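Local structure of macro domain-containing protein (Thermosipho africanus, 7OMU) at residues I29-N34 with P104-I109; P92-L97 with F213-N218; A184-D189 with P206-P211. The protein combines a DarT-family domain with a macro domain in one chain, the macro domain holding adenosine-5-diphosphoribose. The protein carries 1 engineered substitution. All coordinates share one frame; numbering follows the deposited sequence.

Interaction 1 (I29-N34 with P104-I109)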
ATOM      1  N   ILE A  29      -4.838  -3.523  14.462  1.00 80.92           N
ATOM      2  CA  ILE A  29      -3.352  -3.470  14.320  1.00 79.66           C
ATOM      3  C   ILE A  29      -2.744  -3.438  15.722  1.00 80.93           C
ATOM      4  O   ILE A  29      -3.242  -2.649  16.547  1.00 84.87           O
ATOM      5  CB  ILE A  29      -2.923  -2.238  13.502  1.00 76.87           C
ATOM      6  CG1 ILE A  29      -3.540  -2.244  12.103  1.00 76.03           C
ATOM      7  CG2 ILE A  29      -1.408  -2.129  13.442  1.00 76.74           C
ATOM      8  CD1 ILE A  29      -3.524  -0.891  11.437  1.00 78.20           C
ATOM      9  N   THR A  30      -1.704  -4.235  15.970  1.00 80.99           N
ATOM     10  CA  THR A  30      -0.971  -4.268  17.264  1.00 84.39           C
ATOM     11  C   THR A  30       0.449  -4.811  17.079  1.00 86.31           C
ATOM     12  O   THR A  30       0.727  -5.438  16.041  1.00 88.13           O
ATOM     13  CB  THR A  30      -1.725  -5.107  18.302  1.00 85.35           C
ATOM     14  OG1 THR A  30      -1.201  -4.780  19.591  1.00 85.78           O
ATOM     15  CG2 THR A  30      -1.625  -6.595  18.048  1.00 85.37           C
ATOM     16  N   HIS A  31       1.307  -4.589  18.075  1.00 88.81           N
ATOM     17  CA  HIS A  31       2.648  -5.218  18.175  1.00 90.94           C
ATOM     18  C   HIS A  31       2.439  -6.715  18.407  1.00 92.03           C
ATOM     19  O   HIS A  31       1.511  -7.077  19.148  1.00 92.67           O
ATOM     20  CB  HIS A  31       3.489  -4.556  19.274  1.00 92.92           C
ATOM     21  CG  HIS A  31       4.954  -4.799  19.136  1.00 94.90           C
ATOM     22  ND1 HIS A  31       5.517  -6.050  19.296  1.00 95.01           N
ATOM     23  CD2 HIS A  31       5.974  -3.956  18.862  1.00 96.93           C
ATOM     24  CE1 HIS A  31       6.820  -5.970  19.123  1.00 96.72           C
ATOM     25  NE2 HIS A  31       7.127  -4.695  18.857  1.00 99.04           N
ATOM     26  N   ILE A  32       3.261  -7.554  17.783  1.00 94.55           N
ATOM     27  CA  ILE A  32       3.079  -9.034  17.796  1.00 96.69           C
ATOM     28  C   ILE A  32       3.369  -9.575  19.204  1.00 98.88           C
ATOM     29  O   ILE A  32       2.926 -10.699  19.501  1.00103.85           O
ATOM     30  CB  ILE A  32       3.930  -9.709  16.704  1.00 96.88           C
ATOM     31  CG1 ILE A  32       3.562 -11.186  16.559  1.00 99.54           C
ATOM     32  CG2 ILE A  32       5.414  -9.511  16.963  1.00 97.85           C
ATOM     33  CD1 ILE A  32       4.134 -11.853  15.333  1.00102.71           C
ATOM     34  N   ASP A  33       4.063  -8.801  20.046  1.00 99.36           N
ATOM     35  CA  ASP A  33       4.335  -9.146  21.468  1.00100.40           C
ATOM     36  C   ASP A  33       3.017  -9.195  22.257  1.00 98.16           C
ATOM     37  O   ASP A  33       2.955  -9.953  23.246  1.00 96.33           O
ATOM     38  CB  ASP A  33       5.328  -8.166  22.099  1.00103.41           C
ATOM     39  CG  ASP A  33       6.754  -8.271  21.569  1.00106.58           C
ATOM     40  OD1 ASP A  33       7.074  -9.280  20.888  1.00106.03           O
ATOM     41  OD2 ASP A  33       7.544  -7.337  21.843  1.00108.65           O
ATOM     42  N   ASN A  34       1.998  -8.442  21.823  1.00 96.83           N
ATOM     43  CA  ASN A  34       0.708  -8.285  22.549  1.00 98.33           C
ATOM     44  C   ASN A  34      -0.281  -9.408  22.206  1.00 97.78           C
ATOM     45  O   ASN A  34      -1.329  -9.466  22.872  1.00 97.97           O
ATOM     46  CB  ASN A  34       0.041  -6.944  22.239  1.00 97.73           C
ATOM     47  CG  ASN A  34       0.855  -5.753  22.693  1.00101.25           C
ATOM     48  OD1 ASN A  34       1.607  -5.841  23.664  1.00105.49           O
ATOM     49  ND2 ASN A  34       0.702  -4.631  22.004  1.00102.18           N
ATOM     50  N   PRO A 104       7.577  -5.146   9.524  1.00 93.71           N
ATOM     51  CA  PRO A 104       6.436  -6.057   9.389  1.00 92.93           C
ATOM     52  C   PRO A 104       6.441  -7.253  10.359  1.00 95.61           C
ATOM     53  O   PRO A 104       5.370  -7.701  10.739  1.00 94.69           O
ATOM     54  CB  PRO A 104       6.545  -6.530   7.931  1.00 91.40           C
ATOM     55  CG  PRO A 104       7.292  -5.416   7.238  1.00 90.81           C
ATOM     56  CD  PRO A 104       8.304  -4.954   8.262  1.00 91.48           C
ATOM     57  N   LYS A 105       7.628  -7.748  10.735  1.00100.08           N
ATOM     58  CA  LYS A 105       7.797  -8.889  11.680  1.00100.73           C
ATOM     59  C   LYS A 105       7.406  -8.455  13.103  1.00101.38           C
ATOM     60  O   LYS A 105       7.081  -9.346  13.912  1.00101.61           O
ATOM     61  CB  LYS A 105       9.228  -9.436  11.620  1.00101.67           C
ATOM     62  CG  LYS A 105      10.303  -8.558  12.245  1.00106.33           C
ATOM     63  CD  LYS A 105      11.704  -8.924  11.800  1.00111.04           C
ATOM     64  CE  LYS A 105      12.776  -8.099  12.477  1.00114.00           C
ATOM     65  NZ  LYS A 105      13.048  -8.594  13.847  1.00118.29           N
ATOM     66  N   ASP A 106       7.429  -7.148  13.398  1.00100.27           N
ATOM     67  CA  ASP A 106       7.082  -6.579  14.731  1.00101.66           C
ATOM     68  C   ASP A 106       5.564  -6.426  14.871  1.00 97.16           C
ATOM     69  O   ASP A 106       5.108  -6.152  15.998  1.00 96.11           O
ATOM     70  CB  ASP A 106       7.721  -5.206  14.961  1.00105.08           C
ATOM     71  CG  ASP A 106       9.238  -5.191  14.917  1.00109.97           C
ATOM     72  OD1 ASP A 106       9.855  -6.084  15.538  1.00116.02           O
ATOM     73  OD2 ASP A 106       9.791  -4.275  14.271  1.00111.88           O
ATOM     74  N   LEU A 107       4.810  -6.561  13.775  1.00 91.75           N
ATOM     75  CA  LEU A 107       3.372  -6.196  13.728  1.00 89.22           C
ATOM     76  C   LEU A 107       2.508  -7.426  13.455  1.00 87.78           C
ATOM     77  O   LEU A 107       2.979  -8.378  12.785  1.00 89.90           O
ATOM     78  CB  LEU A 107       3.152  -5.132  12.650  1.00 88.61           C
ATOM     79  CG  LEU A 107       3.685  -3.740  12.986  1.00 89.59           C
ATOM     80  CD1 LEU A 107       3.349  -2.758  11.875  1.00 89.80           C
ATOM     81  CD2 LEU A 107       3.128  -3.246  14.313  1.00 90.66           C
ATOM     82  N   ALA A 108       1.274  -7.365  13.954  1.00 84.46           N
ATOM     83  CA  ALA A 108       0.205  -8.363  13.752  1.00 84.27           C
ATOM     84  C   ALA A 108      -1.127  -7.630  13.581  1.00 84.04           C
ATOM     85  O   ALA A 108      -1.389  -6.683  14.340  1.00 85.07           O
ATOM     86  CB  ALA A 108       0.176  -9.316  14.917  1.00 84.86           C
ATOM     87  N   ILE A 109      -1.923  -8.037  12.594  1.00 85.49           N
ATOM     88  CA  ILE A 109      -3.319  -7.555  12.397  1.00 85.90           C
ATOM     89  C   ILE A 109      -4.252  -8.656  12.906  1.00 84.82           C
ATOM     90  O   ILE A 109      -4.207  -9.775  12.365  1.00 84.47           O
ATOM     91  CB  ILE A 109      -3.561  -7.162  10.927  1.00 86.77           C
ATOM     92  CG1 ILE A 109      -2.677  -5.973  10.538  1.00 89.84           C
ATOM     93  CG2 ILE A 109      -5.030  -6.870  10.662  1.00 84.34           C
ATOM     94  CD1 ILE A 109      -2.243  -5.970   9.093  1.00 91.30           C
TER
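The imidazole of His31 lies over the backbone carbonyl of Asp106, whose O sits 3.3 Å from the ring plane and over its centre. The side chains of these two residues run side by side, ring and carboxylate planes 25° apart, with His31 NE2 4.0 Å from Asp106 CB; Asp106 OD2 is hydrogen-bonded to the backbone N of Lys103. On the ring edge, His31 ND1 accepts a hydrogen bond from the backbone N of Asp33, 3.2 Å away in the ring plane, which would help to set the ring's rotation. Asp106 O also takes the N-H of Ile32 (N to O 2.9 Å), the donor standing above the carbonyl plane. Ile32 CG1 is anti to the backbone N (chi1 -170°), which leaves CG2 between the backbone N and the carbonyl carbon, 3.5 Å from Lys105 O. Further along, strands 25-31 and 107-113 pair antiparallel: Thr30 and Ala108 form a hydrogen-bonded pair through their N and O atoms, flanked by the non-hydrogen-bonded pairs Ile29-Ile109 and His31-Leu107. Ile29 and Ile109 touch through their CG1 atoms at 4.1 Å on the face where Leu94 of helix 92-99 meets Ile29. Thr30 and Ala108 face helix 35-41, and Asn34 ND2 donates to Thr30 OG1. Main-chain polar atoms thus carry the pairing of this outer strand with its neighbour, while Asp106 O accepts from Ile32 N and meets the His31 face without a hydrogen bond.

Interaction 2 (P92-L97 with F213-N218)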
ATOM      1  N   PRO A  92      -3.095   4.504   6.130  1.00 73.31           N
ATOM      2  CA  PRO A  92      -2.070   5.420   6.641  1.00 74.27           C
ATOM      3  C   PRO A  92      -1.469   5.135   8.026  1.00 75.88           C
ATOM      4  O   PRO A  92      -0.325   5.483   8.229  1.00 73.10           O
ATOM      5  CB  PRO A  92      -2.840   6.745   6.727  1.00 72.95           C
ATOM      6  CG  PRO A  92      -3.787   6.678   5.566  1.00 71.91           C
ATOM      7  CD  PRO A  92      -4.225   5.233   5.529  1.00 71.93           C
ATOM      8  N   MET A  93      -2.251   4.566   8.948  1.00 80.58           N
ATOM      9  CA  MET A  93      -1.793   4.262  10.327  1.00 86.43           C
ATOM     10  C   MET A  93      -0.736   3.159  10.252  1.00 85.38           C
ATOM     11  O   MET A  93       0.383   3.373  10.764  1.00 85.06           O
ATOM     12  CB  MET A  93      -2.940   3.808  11.234  1.00 96.90           C
ATOM     13  CG  MET A  93      -2.510   3.576  12.676  1.00105.89           C
ATOM     14  SD  MET A  93      -1.664   5.027  13.360  1.00123.36           S
ATOM     15  CE  MET A  93      -3.046   5.865  14.137  1.00122.34           C
ATOM     16  N   LEU A  94      -1.074   2.030   9.623  1.00 84.13           N
ATOM     17  CA  LEU A  94      -0.140   0.888   9.437  1.00 83.31           C
ATOM     18  C   LEU A  94       1.117   1.379   8.710  1.00 81.54           C
ATOM     19  O   LEU A  94       2.230   1.007   9.127  1.00 79.92           O
ATOM     20  CB  LEU A  94      -0.829  -0.229   8.651  1.00 81.59           C
ATOM     21  CG  LEU A  94      -0.009  -1.506   8.489  1.00 83.15           C
ATOM     22  CD1 LEU A  94       0.510  -2.015   9.827  1.00 85.92           C
ATOM     23  CD2 LEU A  94      -0.834  -2.582   7.819  1.00 83.22           C
ATOM     24  N   TYR A  95       0.942   2.210   7.682  1.00 80.69           N
ATOM     25  CA  TYR A  95       2.053   2.811   6.907  1.00 82.67           C
ATOM     26  C   TYR A  95       2.907   3.691   7.824  1.00 85.48           C
ATOM     27  O   TYR A  95       4.143   3.631   7.706  1.00 86.07           O
ATOM     28  CB  TYR A  95       1.540   3.629   5.724  1.00 82.69           C
ATOM     29  CG  TYR A  95       2.609   3.892   4.699  1.00 85.05           C
ATOM     30  CD1 TYR A  95       2.897   2.951   3.726  1.00 87.68           C
ATOM     31  CD2 TYR A  95       3.370   5.050   4.733  1.00 85.80           C
ATOM     32  CE1 TYR A  95       3.888   3.173   2.785  1.00 91.27           C
ATOM     33  CE2 TYR A  95       4.368   5.285   3.804  1.00 87.29           C
ATOM     34  CZ  TYR A  95       4.625   4.344   2.824  1.00 90.98           C
ATOM     35  OH  TYR A  95       5.607   4.558   1.902  1.00 96.41           O
ATOM     36  N   ARG A  96       2.267   4.491   8.685  1.00 88.45           N
ATOM     37  CA  ARG A  96       2.960   5.396   9.642  1.00 92.22           C
ATOM     38  C   ARG A  96       3.852   4.561  10.562  1.00 90.83           C
ATOM     39  O   ARG A  96       4.997   4.985  10.800  1.00 90.58           O
ATOM     40  CB  ARG A  96       1.971   6.224  10.470  1.00 98.36           C
ATOM     41  CG  ARG A  96       2.568   6.819  11.741  1.00103.95           C
ATOM     42  CD  ARG A  96       1.870   8.063  12.226  1.00109.46           C
ATOM     43  NE  ARG A  96       2.842   9.007  12.764  1.00116.64           N
ATOM     44  CZ  ARG A  96       2.576  10.251  13.149  1.00127.68           C
ATOM     45  NH1 ARG A  96       1.345  10.732  13.074  1.00132.25           N
ATOM     46  NH2 ARG A  96       3.548  11.017  13.618  1.00132.83           N
ATOM     47  N   LEU A  97       3.339   3.436  11.067  1.00 88.44           N
ATOM     48  CA  LEU A  97       4.077   2.562  12.014  1.00 90.45           C
ATOM     49  C   LEU A  97       5.324   2.000  11.327  1.00 91.25           C
ATOM     50  O   LEU A  97       6.373   1.925  11.989  1.00 97.58           O
ATOM     51  CB  LEU A  97       3.166   1.432  12.507  1.00 89.74           C
ATOM     52  CG  LEU A  97       1.960   1.843  13.348  1.00 89.58           C
ATOM     53  CD1 LEU A  97       1.373   0.631  14.044  1.00 88.78           C
ATOM     54  CD2 LEU A  97       2.308   2.916  14.373  1.00 93.80           C
ATOM     55  N   PHE A 213      -0.900  -7.173   3.401  1.00 81.74           N
ATOM     56  CA  PHE A 213      -1.433  -6.369   4.530  1.00 79.30           C
ATOM     57  C   PHE A 213      -0.391  -5.342   4.980  1.00 79.48           C
ATOM     58  O   PHE A 213      -0.793  -4.329   5.556  1.00 80.21           O
ATOM     59  CB  PHE A 213      -1.818  -7.251   5.719  1.00 79.34           C
ATOM     60  CG  PHE A 213      -3.163  -7.920   5.608  1.00 79.62           C
ATOM     61  CD1 PHE A 213      -3.307  -9.118   4.932  1.00 79.72           C
ATOM     62  CD2 PHE A 213      -4.282  -7.362   6.199  1.00 81.05           C
ATOM     63  CE1 PHE A 213      -4.545  -9.733   4.836  1.00 81.22           C
ATOM     64  CE2 PHE A 213      -5.520  -7.983   6.104  1.00 81.18           C
ATOM     65  CZ  PHE A 213      -5.648  -9.172   5.432  1.00 80.75           C
ATOM     66  N   PHE A 214       0.896  -5.595   4.726  1.00 79.49           N
ATOM     67  CA  PHE A 214       2.029  -4.795   5.255  1.00 79.68           C
ATOM     68  C   PHE A 214       2.745  -4.071   4.107  1.00 78.78           C
ATOM     69  O   PHE A 214       3.935  -3.725   4.268  1.00 78.26           O
ATOM     70  CB  PHE A 214       2.943  -5.715   6.066  1.00 81.53           C
ATOM     71  CG  PHE A 214       2.217  -6.497   7.134  1.00 82.87           C
ATOM     72  CD1 PHE A 214       2.029  -5.964   8.402  1.00 83.59           C
ATOM     73  CD2 PHE A 214       1.705  -7.759   6.870  1.00 82.32           C
ATOM     74  CE1 PHE A 214       1.365  -6.682   9.385  1.00 84.00           C
ATOM     75  CE2 PHE A 214       1.038  -8.476   7.853  1.00 82.73           C
ATOM     76  CZ  PHE A 214       0.860  -7.934   9.106  1.00 83.81           C
ATOM     77  N   PHE A 215       2.027  -3.830   3.003  1.00 78.66           N
ATOM     78  CA  PHE A 215       2.507  -3.114   1.787  1.00 79.70           C
ATOM     79  C   PHE A 215       3.692  -3.856   1.153  1.00 83.45           C
ATOM     80  O   PHE A 215       4.540  -3.210   0.494  1.00 83.24           O
ATOM     81  CB  PHE A 215       2.887  -1.669   2.129  1.00 77.01           C
ATOM     82  CG  PHE A 215       1.794  -0.898   2.815  1.00 74.57           C
ATOM     83  CD1 PHE A 215       0.729  -0.383   2.092  1.00 73.85           C
ATOM     84  CD2 PHE A 215       1.815  -0.710   4.184  1.00 75.39           C
ATOM     85  CE1 PHE A 215      -0.286   0.314   2.726  1.00 73.64           C
ATOM     86  CE2 PHE A 215       0.794  -0.019   4.816  1.00 76.17           C
ATOM     87  CZ  PHE A 215      -0.251   0.496   4.085  1.00 73.89           C
ATOM     88  N   LEU A 216       3.761  -5.178   1.342  1.00 84.14           N
ATOM     89  CA  LEU A 216       4.819  -6.026   0.733  1.00 82.17           C
ATOM     90  C   LEU A 216       4.250  -6.672  -0.524  1.00 78.85           C
ATOM     91  O   LEU A 216       3.040  -6.853  -0.646  1.00 76.62           O
ATOM     92  CB  LEU A 216       5.292  -7.081   1.739  1.00 83.60           C
ATOM     93  CG  LEU A 216       6.088  -6.557   2.933  1.00 83.54           C
ATOM     94  CD1 LEU A 216       6.407  -7.682   3.908  1.00 83.59           C
ATOM     95  CD2 LEU A 216       7.363  -5.865   2.478  1.00 84.40           C
ATOM     96  N   PRO A 217       5.113  -7.032  -1.495  1.00 76.83           N
ATOM     97  CA  PRO A 217       4.650  -7.626  -2.743  1.00 76.87           C
ATOM     98  C   PRO A 217       3.975  -8.984  -2.511  1.00 77.10           C
ATOM     99  O   PRO A 217       4.266  -9.653  -1.526  1.00 78.32           O
ATOM    100  CB  PRO A 217       5.929  -7.770  -3.575  1.00 76.37           C
ATOM    101  CG  PRO A 217       7.028  -7.835  -2.550  1.00 78.23           C
ATOM    102  CD  PRO A 217       6.576  -6.906  -1.446  1.00 78.23           C
ATOM    103  N   ASN A 218       3.082  -9.333  -3.434  1.00 77.77           N
ATOM    104  CA  ASN A 218       2.291 -10.588  -3.441  1.00 78.74           C
ATOM    105  C   ASN A 218       3.201 -11.747  -3.861  1.00 79.10           C
ATOM    106  O   ASN A 218       2.925 -12.895  -3.473  1.00 83.01           O
ATOM    107  CB  ASN A 218       1.087 -10.440  -4.366  1.00 80.31           C
ATOM    108  CG  ASN A 218       0.271 -11.705  -4.456  1.00 83.68           C
ATOM    109  OD1 ASN A 218       0.515 -12.531  -5.333  1.00 85.85           O
ATOM    110  ND2 ASN A 218      -0.686 -11.864  -3.554  1.00 84.31           N
TER
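Phe215 reaches from the loop 213-218 to helix 92-99 and offers a ring face to the edge of Tyr95. Tyr95 CD1 stands 3.7 Å above the Phe215 plane, over the ring centre, with the centroids 5.2 Å apart and the planes at 83°, a T-shaped stack. The same phenylalanine also presses its CE2 against the helix backbone, 3.6 Å from Tyr95 N, and Tyr95 CB rests 3.8 Å from that CE2. Tyr95 CG lies anti to its backbone N (chi1 -163°), which starts the ring on its path across Phe215. One turn of a helix is thereby joined to a loop that leads out of the four-stranded mixed sheet of the DarT-family domain toward the macro domain. Phe215 also stacks on Phe236, and the Tyr95 hydroxyl is hydrogen-bonded to Asp295, which lies in the macro domain, so both aromatic partners have neighbours beyond the loop and helix. The CB of Leu94 points toward the loop; Leu94 and Phe215 pass each other heading opposite ways, with Leu94 CG 4.0 Å from Phe215 CE2. Leu94 CD1 approaches Phe214 CD1 at 4.5 Å. No hydrogen bond joins the two segments. Beyond them, Leu94 packs on Leu107 and Ile109 of strand 107-113, and the side chains of Phe213 and Phe214 also touch Ile109.

Interaction 3 (A184-D189 with P206-P211)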
ATOM      1  N   ALA A 184      -8.796 -14.820  13.297  1.00 84.80           N
ATOM      2  CA  ALA A 184      -7.424 -15.191  12.900  1.00 83.86           C
ATOM      3  C   ALA A 184      -6.478 -14.037  13.219  1.00 81.96           C
ATOM      4  O   ALA A 184      -6.957 -12.969  13.631  1.00 81.70           O
ATOM      5  CB  ALA A 184      -7.398 -15.523  11.432  1.00 84.19           C
ATOM      6  N   ILE A 185      -5.180 -14.259  13.037  1.00 83.01           N
ATOM      7  CA  ILE A 185      -4.133 -13.207  13.168  1.00 82.56           C
ATOM      8  C   ILE A 185      -3.308 -13.215  11.881  1.00 80.32           C
ATOM      9  O   ILE A 185      -2.774 -14.287  11.529  1.00 77.31           O
ATOM     10  CB  ILE A 185      -3.284 -13.433  14.433  1.00 82.94           C
ATOM     11  CG1 ILE A 185      -4.132 -13.318  15.701  1.00 82.85           C
ATOM     12  CG2 ILE A 185      -2.095 -12.486  14.465  1.00 82.67           C
ATOM     13  CD1 ILE A 185      -3.930 -14.463  16.649  1.00 85.87           C
ATOM     14  N   TYR A 186      -3.261 -12.072  11.198  1.00 80.08           N
ATOM     15  CA  TYR A 186      -2.493 -11.868   9.948  1.00 81.12           C
ATOM     16  C   TYR A 186      -1.098 -11.374  10.325  1.00 81.72           C
ATOM     17  O   TYR A 186      -0.955 -10.623  11.306  1.00 79.72           O
ATOM     18  CB  TYR A 186      -3.247 -10.933   8.999  1.00 81.58           C
ATOM     19  CG  TYR A 186      -4.507 -11.533   8.435  1.00 83.54           C
ATOM     20  CD1 TYR A 186      -4.468 -12.413   7.365  1.00 84.41           C
ATOM     21  CD2 TYR A 186      -5.743 -11.246   8.990  1.00 85.93           C
ATOM     22  CE1 TYR A 186      -5.623 -12.982   6.852  1.00 85.21           C
ATOM     23  CE2 TYR A 186      -6.906 -11.807   8.487  1.00 87.23           C
ATOM     24  CZ  TYR A 186      -6.846 -12.673   7.411  1.00 85.44           C
ATOM     25  OH  TYR A 186      -7.988 -13.222   6.918  1.00 86.10           O
ATOM     26  N   VAL A 187      -0.104 -11.810   9.552  1.00 85.52           N
ATOM     27  CA  VAL A 187       1.343 -11.738   9.895  1.00 87.63           C
ATOM     28  C   VAL A 187       2.137 -11.621   8.592  1.00 86.89           C
ATOM     29  O   VAL A 187       1.651 -12.115   7.568  1.00 85.12           O
ATOM     30  CB  VAL A 187       1.727 -12.980  10.721  1.00 90.78           C
ATOM     31  CG1 VAL A 187       3.224 -13.202  10.759  1.00 94.70           C
ATOM     32  CG2 VAL A 187       1.179 -12.899  12.136  1.00 92.71           C
ATOM     33  N   SER A 188       3.309 -10.983   8.633  1.00 90.15           N
ATOM     34  CA  SER A 188       4.081 -10.537   7.442  1.00 93.56           C
ATOM     35  C   SER A 188       4.692 -11.710   6.661  1.00 94.32           C
ATOM     36  O   SER A 188       4.709 -11.608   5.415  1.00 95.28           O
ATOM     37  CB  SER A 188       5.134  -9.541   7.837  1.00 97.76           C
ATOM     38  OG  SER A 188       5.969 -10.059   8.864  1.00103.98           O
ATOM     39  N   ASP A 189       5.204 -12.757   7.326  1.00 94.92           N
ATOM     40  CA  ASP A 189       5.885 -13.888   6.633  1.00 98.33           C
ATOM     41  C   ASP A 189       5.787 -15.193   7.433  1.00 99.16           C
ATOM     42  O   ASP A 189       5.377 -15.163   8.597  1.00 99.73           O
ATOM     43  CB  ASP A 189       7.346 -13.552   6.322  1.00100.96           C
ATOM     44  CG  ASP A 189       8.228 -13.389   7.549  1.00101.88           C
ATOM     45  OD1 ASP A 189       8.448 -14.391   8.247  1.00101.86           O
ATOM     46  OD2 ASP A 189       8.693 -12.261   7.788  1.00103.20           O
ATOM     47  N   PRO A 206      -6.389 -19.540  13.501  1.00 99.15           N
ATOM     48  CA  PRO A 206      -5.418 -19.551  12.410  1.00 95.12           C
ATOM     49  C   PRO A 206      -4.442 -18.368  12.465  1.00 91.66           C
ATOM     50  O   PRO A 206      -4.875 -17.256  12.715  1.00 88.22           O
ATOM     51  CB  PRO A 206      -6.257 -19.417  11.129  1.00 95.31           C
ATOM     52  CG  PRO A 206      -7.668 -19.770  11.540  1.00 96.68           C
ATOM     53  CD  PRO A 206      -7.766 -19.421  13.008  1.00 98.22           C
ATOM     54  N   VAL A 207      -3.157 -18.642  12.236  1.00 91.31           N
ATOM     55  CA  VAL A 207      -2.124 -17.605  11.947  1.00 92.00           C
ATOM     56  C   VAL A 207      -1.819 -17.657  10.447  1.00 92.13           C
ATOM     57  O   VAL A 207      -1.218 -18.647   9.993  1.00 94.80           O
ATOM     58  CB  VAL A 207      -0.858 -17.796  12.800  1.00 92.93           C
ATOM     59  CG1 VAL A 207       0.176 -16.718  12.510  1.00 92.24           C
ATOM     60  CG2 VAL A 207      -1.185 -17.834  14.284  1.00 93.27           C
ATOM     61  N   ILE A 208      -2.244 -16.627   9.719  1.00 91.99           N
ATOM     62  CA  ILE A 208      -2.151 -16.528   8.235  1.00 91.39           C
ATOM     63  C   ILE A 208      -1.027 -15.561   7.887  1.00 87.83           C
ATOM     64  O   ILE A 208      -1.041 -14.409   8.313  1.00 87.14           O
ATOM     65  CB  ILE A 208      -3.497 -16.061   7.648  1.00 93.34           C
ATOM     66  CG1 ILE A 208      -4.642 -16.984   8.077  1.00 95.96           C
ATOM     67  CG2 ILE A 208      -3.405 -15.925   6.135  1.00 91.56           C
ATOM     68  CD1 ILE A 208      -6.008 -16.351   7.976  1.00 97.39           C
ATOM     69  N   PRO A 209      -0.013 -16.003   7.116  1.00 86.51           N
ATOM     70  CA  PRO A 209       0.999 -15.095   6.587  1.00 87.00           C
ATOM     71  C   PRO A 209       0.461 -14.452   5.302  1.00 86.23           C
ATOM     72  O   PRO A 209       0.015 -15.179   4.441  1.00 86.00           O
ATOM     73  CB  PRO A 209       2.193 -16.024   6.340  1.00 85.48           C
ATOM     74  CG  PRO A 209       1.551 -17.348   5.975  1.00 87.53           C
ATOM     75  CD  PRO A 209       0.222 -17.393   6.708  1.00 87.70           C
ATOM     76  N   ASP A 210       0.481 -13.119   5.220  1.00 85.10           N
ATOM     77  CA  ASP A 210       0.020 -12.365   4.027  1.00 84.86           C
ATOM     78  C   ASP A 210       0.762 -11.034   3.943  1.00 84.19           C
ATOM     79  O   ASP A 210       0.348 -10.039   4.533  1.00 82.67           O
ATOM     80  CB  ASP A 210      -1.496 -12.178   4.055  1.00 85.22           C
ATOM     81  CG  ASP A 210      -2.051 -11.647   2.749  1.00 83.44           C
ATOM     82  OD1 ASP A 210      -1.278 -11.012   1.990  1.00 80.82           O
ATOM     83  OD2 ASP A 210      -3.248 -11.882   2.502  1.00 82.73           O
ATOM     84  N   PRO A 211       1.870 -10.973   3.175  1.00 84.99           N
ATOM     85  CA  PRO A 211       2.673  -9.756   3.066  1.00 86.27           C
ATOM     86  C   PRO A 211       1.893  -8.514   2.596  1.00 85.15           C
ATOM     87  O   PRO A 211       2.306  -7.404   2.922  1.00 82.96           O
ATOM     88  CB  PRO A 211       3.747 -10.133   2.024  1.00 88.21           C
ATOM     89  CG  PRO A 211       3.826 -11.640   2.065  1.00 88.03           C
ATOM     90  CD  PRO A 211       2.416 -12.084   2.381  1.00 87.86           C
TER
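Tyr186 CG and Ile208 CG1 both lie anti to the carbonyl carbon, beside the backbone N (chi1 -69° and -56°). With these atoms started alike, the two side chains lie side by side, pointing the same way, on one face of the sheet. Along this shared course Ile208 CD1 lies 3.6 Å from Tyr186 CE1, and Ile208 CB and CG2 also reach the CD1-CE1 side of the ring. At the far end of the ring the Tyr186 hydroxyl is hydrogen-bonded to Glu25, and the ring itself stacks on Phe213. Ala184 CB adds to the apolar patch, 3.8 Å from Ile208 CD1 and 4.1 Å from Pro206 CB. Strands 182-187 and 207-209 are the two parallel strands of a beta-alpha-beta crossover, their axes 4.7 Å apart at closest approach, with helix 190-200 as the connection. The helix packs on the opposite face, where Ile185, Val187 and Val207 lie; Val187 CG2 meets Val207 CG1 at 4.0 Å. Backbone bonds run in the parallel pattern: Ile185 N donates to Pro206 O, Ile208 N to Ile185 O, and Asp210 N to Val187 O at 2.8 Å, while the bond from Val187 N to Ile208 O is weak. Proline at position 209 has no N-H to give, yet its CA lies 3.2 Å from Val187 O as a CA-H...O contact, so this oxygen is approached by both Pro209 and Asp210. Past the strand, the Pro211 ring sets CG 3.5 Å from Ser188 O. Asp189 then occupies the N-cap of helix 190-200, its OD1 accepting from the N of Val192, and Asp210 OD1 pairs with Thr212 OG1.

Overall arrangement
Interactions 1 and 3 belong to the same mixed sheet, their centres about 10 Å apart, joined where strands 107-113 and 182-187 neighbour each other: Ile109 O and Tyr186 N, 2.7 Å apart, probably form a hydrogen bond. The centre of interaction 2 is about 12 Å from that of interaction 1 and about 13 Å from that of interaction 3. Ile109 CD1 links the first two, lying 3.6 Å from Phe213 CB. Phe214 CE2 packs 3.4 Å from Val187 C, bringing interaction 2 against interaction 3, which is nested within the loop that interaction 2 closes. The bound adenosine-5-diphosphoribose sits in the macro domain, about 11 Å from the side chain of Phe215.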